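Local coordinates for protein TarM (Staphylococcus aureus subsp. aureus 21178, PDB 4X7R) that belongs to the GT-B class of glycosyltransferases, with two Rossmann-like domains and an added antiparallel beta-sheet, at residues 46-49 and 50-54. The protein carries 1 engineered substitution. Numbering follows the deposited sequence.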
loop_
_atom_site.group_PDB
_atom_site.type_symbol
_atom_site.label_atom_id
_atom_site.label_comp_id
_atom_site.label_asym_id
_atom_site.label_seq_id
_atom_site.Cartn_x
_atom_site.Cartn_y
_atom_site.Cartn_z
ATOM N N ASN A 46 7.135 14.964 -2.959
ATOM C CA ASN A 46 5.992 15.324 -3.820
ATOM C C ASN A 46 4.626 14.712 -3.375
ATOM O O ASN A 46 3.874 14.216 -4.223
ATOM C CB ASN A 46 6.311 14.894 -5.265
ATOM C CG ASN A 46 6.332 13.384 -5.503
ATOM O OD1 ASN A 46 6.491 12.566 -4.586
ATOM N ND2 ASN A 46 6.110 12.977 -6.742
ATOM N N TYR A 47 4.290 14.776 -2.080
ATOM C CA TYR A 47 3.025 14.216 -1.595
ATOM C C TYR A 47 1.764 14.846 -2.195
ATOM O O TYR A 47 0.791 14.135 -2.491
ATOM C CB TYR A 47 2.939 14.193 -0.067
ATOM C CG TYR A 47 2.849 12.793 0.488
ATOM C CD1 TYR A 47 1.946 11.868 -0.039
ATOM C CD2 TYR A 47 3.645 12.396 1.558
ATOM C CE1 TYR A 47 1.879 10.567 0.454
ATOM C CE2 TYR A 47 3.561 11.107 2.078
ATOM C CZ TYR A 47 2.668 10.201 1.528
ATOM O OH TYR A 47 2.615 8.917 2.000
ATOM N N ASP A 48 1.800 16.175 -2.406
ATOM C CA ASP A 48 0.719 16.961 -3.004
ATOM C C ASP A 48 0.328 16.387 -4.375
ATOM O O ASP A 48 -0.860 16.230 -4.649
ATOM C CB ASP A 48 1.149 18.452 -3.075
ATOM C CG ASP A 48 0.171 19.426 -3.715
ATOM O OD1 ASP A 48 -1.065 19.256 -3.514
ATOM O OD2 ASP A 48 0.640 20.390 -4.377
ATOM N N GLU A 49 1.316 15.990 -5.190
ATOM C CA GLU A 49 1.075 15.383 -6.506
ATOM C C GLU A 49 0.485 13.968 -6.427
ATOM O O GLU A 49 -0.267 13.577 -7.332
ATOM C CB GLU A 49 2.345 15.399 -7.377
ATOM C CG GLU A 49 2.797 16.782 -7.849
ATOM C CD GLU A 49 1.732 17.824 -8.176
ATOM O OE1 GLU A 49 1.533 18.732 -7.338
ATOM O OE2 GLU A 49 1.121 17.755 -9.269
ATOM N N ILE A 50 0.846 13.187 -5.377
ATOM C CA ILE A 50 0.343 11.814 -5.179
ATOM C C ILE A 50 -1.164 11.898 -4.867
ATOM O O ILE A 50 -1.967 11.213 -5.510
ATOM C CB ILE A 50 1.126 11.048 -4.065
ATOM C CG1 ILE A 50 2.677 10.969 -4.307
ATOM C CG2 ILE A 50 0.499 9.681 -3.747
ATOM C CD1 ILE A 50 3.170 10.196 -5.548
ATOM N N ILE A 51 -1.533 12.759 -3.901
ATOM C CA ILE A 51 -2.912 12.972 -3.476
ATOM C C ILE A 51 -3.841 13.398 -4.634
ATOM O O ILE A 51 -4.886 12.751 -4.849
ATOM C CB ILE A 51 -2.990 13.877 -2.215
ATOM C CG1 ILE A 51 -2.203 13.271 -1.006
ATOM C CG2 ILE A 51 -4.441 14.210 -1.840
ATOM C CD1 ILE A 51 -2.503 11.696 -0.668
ATOM N N LYS A 52 -3.420 14.424 -5.421
ATOM C CA LYS A 52 -4.161 14.916 -6.578
ATOM C C LYS A 52 -4.410 13.784 -7.565
ATOM O O LYS A 52 -5.535 13.645 -8.040
ATOM C CB LYS A 52 -3.405 16.056 -7.298
ATOM C CG LYS A 52 -3.320 17.372 -6.547
ATOM C CD LYS A 52 -2.640 18.426 -7.420
ATOM C CE LYS A 52 -2.092 19.610 -6.656
ATOM N NZ LYS A 52 -3.164 20.472 -6.089
ATOM N N ALA A 53 -3.369 12.955 -7.851
ATOM C CA ALA A 53 -3.468 11.828 -8.781
ATOM C C ALA A 53 -4.470 10.772 -8.294
ATOM O O ALA A 53 -5.296 10.331 -9.085
ATOM C CB ALA A 53 -2.100 11.199 -8.992
ATOM N N LEU A 54 -4.411 10.391 -6.995
ATOM C CA LEU A 54 -5.310 9.401 -6.375
ATOM C C LEU A 54 -6.751 9.881 -6.394
ATOM O O LEU A 54 -7.661 9.074 -6.588
ATOM C CB LEU A 54 -4.891 9.106 -4.921
ATOM C CG LEU A 54 -3.668 8.230 -4.683
ATOM C CD1 LEU A 54 -3.229 8.301 -3.234
ATOM C CD2 LEU A 54 -3.927 6.788 -5.122
#
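Asp48 and Lys52 form an i to i+4 salt bridge on the exposed side of helix 47-56. Asp48 OD1 lies 3.5 Å from Lys52 NZ and closer still, 3.3 Å, to Lys52 CE. The bend at the last torsion of Lys52 (chi4 -69°) keeps NZ within salt-bridge distance of Asp48 OD1. Glu49 OE1 comes to 3.8 Å from Lys52 CE, but the Glu49 carboxylate does not bond NZ; its charge probably adds to the negative field there.

Backbone bonds wind the first turns. Ile51 N meets Tyr47 O at 3.0 Å in an almost straight bond (N-H...O 172°). Lys52 N to Asp48 O and Ala53 N to Glu49 O, both 3.2 Å, continue the series. At the start, Asn46 occupies the N-cap position, and its O takes a weak bond from Ile50 N.

The helix is the crossover of a beta-alpha-beta unit between parallel strands 36-40 and 66-68 of a Rossmann-like sheet.

Apolar contacts are on the inner side. Tyr47 CD1 rests 4.2 Å from Ile50 CB and 4.5 Å from Ile51 CG1, the ring oblique to both. Tyr47 and Ile51 also touch Met66. Tyr47 OH hydrogen-bonds Asp42 OD1 and Leu11 N, which fix the far end of the ring.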